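Local coordinates for protein nuclease NucT (Helicobacter pylori, PDB 6EHI) that is a nuclease of the phospholipase D-like (PLD-like) family, whose fold packs helices against a mixed beta sheet, at residues A122-K126 / N127-N131. The protein carries 1 engineered substitution. Numbering follows the deposited sequence.
With ACT (acetate ion), chain M.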
loop_
_atom_site.group_PDB
_atom_site.type_symbol
_atom_site.label_atom_id
_atom_site.label_comp_id
_atom_site.label_asym_id
_atom_site.label_seq_id
_atom_site.Cartn_x
_atom_site.Cartn_y
_atom_site.Cartn_z
ATOM N N ALA A 122 -1.941 -1.752 -3.744
ATOM C CA ALA A 122 -2.670 -1.729 -5.011
ATOM C C ALA A 122 -4.013 -0.951 -4.856
ATOM O O ALA A 122 -4.871 -1.403 -4.166
ATOM C CB ALA A 122 -3.004 -3.126 -5.448
ATOM N N ASN A 123 -4.164 0.081 -5.689
ATOM C CA ASN A 123 -5.458 0.678 -5.911
ATOM C C ASN A 123 -6.321 -0.300 -6.670
ATOM O O ASN A 123 -5.804 -1.291 -7.287
ATOM C CB ASN A 123 -5.320 2.001 -6.625
ATOM C CG ASN A 123 -4.673 3.083 -5.712
ATOM O OD1 ASN A 123 -5.084 3.221 -4.532
ATOM N ND2 ASN A 123 -3.732 3.884 -6.246
ATOM N N TRP A 124 -7.624 -0.136 -6.568
ATOM C CA TRP A 124 -8.598 -1.103 -7.133
ATOM C C TRP A 124 -8.956 -0.631 -8.526
ATOM O O TRP A 124 -10.018 -0.115 -8.785
ATOM C CB TRP A 124 -9.808 -1.312 -6.226
ATOM C CG TRP A 124 -9.504 -2.023 -4.932
ATOM C CD1 TRP A 124 -8.280 -2.302 -4.454
ATOM C CD2 TRP A 124 -10.416 -2.407 -3.943
ATOM N NE1 TRP A 124 -8.407 -2.980 -3.284
ATOM C CE2 TRP A 124 -9.714 -3.032 -2.950
ATOM C CE3 TRP A 124 -11.842 -2.339 -3.841
ATOM C CZ2 TRP A 124 -10.316 -3.551 -1.804
ATOM C CZ3 TRP A 124 -12.436 -2.931 -2.811
ATOM C CH2 TRP A 124 -11.688 -3.501 -1.766
ATOM N N SER A 125 -7.994 -0.883 -9.412
ATOM C CA SER A 125 -8.029 -0.455 -10.837
ATOM C C SER A 125 -7.513 -1.590 -11.708
ATOM O O SER A 125 -6.720 -2.415 -11.224
ATOM C CB SER A 125 -7.136 0.760 -10.970
ATOM O OG SER A 125 -5.760 0.473 -10.805
ATOM N N LYS A 126 -7.941 -1.631 -12.972
ATOM C CA LYS A 126 -7.317 -2.542 -13.899
ATOM C C LYS A 126 -5.803 -2.249 -13.931
ATOM O O LYS A 126 -5.017 -3.215 -13.977
ATOM C CB LYS A 126 -8.005 -2.459 -15.256
ATOM C CG LYS A 126 -9.406 -3.072 -15.182
ATOM C CD LYS A 126 -10.201 -2.936 -16.490
ATOM C CE LYS A 126 -9.772 -3.920 -17.550
ATOM N NZ LYS A 126 -9.811 -3.196 -18.847
ATOM N N ASN A 127 -5.378 -0.981 -13.860
ATOM C CA ASN A 127 -3.963 -0.579 -13.940
ATOM C C ASN A 127 -3.146 -1.310 -12.945
ATOM O O ASN A 127 -2.112 -1.881 -13.268
ATOM C CB ASN A 127 -3.744 0.909 -13.792
ATOM C CG ASN A 127 -3.915 1.634 -15.080
ATOM O OD1 ASN A 127 -3.697 1.061 -16.139
ATOM N ND2 ASN A 127 -4.343 2.829 -15.019
ATOM N N ALA A 128 -3.646 -1.358 -11.722
ATOM C CA ALA A 128 -2.945 -2.057 -10.635
ATOM C C ALA A 128 -2.879 -3.612 -10.804
ATOM O O ALA A 128 -1.889 -4.250 -10.528
ATOM C CB ALA A 128 -3.639 -1.639 -9.347
ATOM N N PHE A 129 -3.945 -4.238 -11.285
ATOM C CA PHE A 129 -4.065 -5.625 -11.407
ATOM C C PHE A 129 -3.566 -6.167 -12.773
ATOM O O PHE A 129 -3.596 -7.371 -13.020
ATOM C CB PHE A 129 -5.476 -6.024 -11.066
ATOM C CG PHE A 129 -5.748 -6.028 -9.616
ATOM C CD1 PHE A 129 -5.296 -7.050 -8.881
ATOM C CD2 PHE A 129 -6.409 -4.961 -8.969
ATOM C CE1 PHE A 129 -5.494 -7.115 -7.567
ATOM C CE2 PHE A 129 -6.627 -5.014 -7.623
ATOM C CZ PHE A 129 -6.182 -6.079 -6.911
ATOM N N GLU A 130 -3.144 -5.269 -13.655
ATOM C CA GLU A 130 -2.682 -5.711 -14.998
ATOM C C GLU A 130 -1.300 -5.239 -15.318
ATOM O O GLU A 130 -0.601 -5.994 -15.955
ATOM C CB GLU A 130 -3.664 -5.207 -16.081
ATOM C CG GLU A 130 -5.036 -5.839 -15.920
ATOM C CD GLU A 130 -6.112 -5.357 -16.884
ATOM O OE1 GLU A 130 -5.780 -4.659 -17.867
ATOM O OE2 GLU A 130 -7.299 -5.723 -16.640
ATOM N N ASN A 131 -0.925 -4.015 -14.962
ATOM C CA ASN A 131 0.302 -3.406 -15.449
ATOM C C ASN A 131 1.389 -3.034 -14.393
ATOM O O ASN A 131 2.529 -2.757 -14.747
ATOM C CB ASN A 131 -0.087 -2.157 -16.226
ATOM C CG ASN A 131 -1.182 -2.429 -17.259
ATOM O OD1 ASN A 131 -1.220 -3.509 -17.907
ATOM N ND2 ASN A 131 -2.087 -1.488 -17.383
HETATM C C ACT M . -4.728 -3.826 -1.725
HETATM O O ACT M . -3.459 -3.604 -1.815
HETATM O OXT ACT M . -5.518 -3.333 -2.547
HETATM C CH3 ACT M . -5.334 -4.705 -0.674
#
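Ser125 is the N-cap of the short helix 126-130, which follows strand 116-120 in this PLD-like domain, and its hydroxyl reaches the first turn at Ala128. Serine suits the place because its short side chain can bend back on the backbone: with OG set between the backbone N and the carbonyl carbon (chi1 69°), OG accepts from Ala128 N at 2.9 Å, the N-H pointing at it at 157°. The same OG also bonds to a bound glycerol. A weak backbone hydrogen bond runs from Phe129 N to Ser125 O at 3.3 Å.

Ala128 faces the loop before the cap. Its methyl is small enough to come close to the chain, with CB 3.0 Å from Asn123 O, and it meets the methyl of Ala122 as well. Phe129 lies beside it with the ring edge toward the loop, CD2 lying 3.4 Å from Ser125 O near the ring plane; Ala19, Leu20 and Leu23 of helix 16-28 and Leu136 of strand 134-139 also pack against this aromatic side chain. Trp124 only grazes Phe129. The indole of Trp124 packs edge-to-face with Phe41, while NE1 donates to OXT of an acetate ion whose other oxygen takes the N-H of Ala122.

Lys126 and Glu130, one helical turn apart, run side by side in the same direction, Lys126 at the surface and Glu130 also packed on Lys97 of the second subunit. Opposite charges suit this spacing, yet the Lys126 chain bends at chi3 (77°) and again at chi4, so that CE approaches Glu130 OE2, at 3.2 Å, whereas NZ stays 4.2 Å from OE2, beyond a salt bridge.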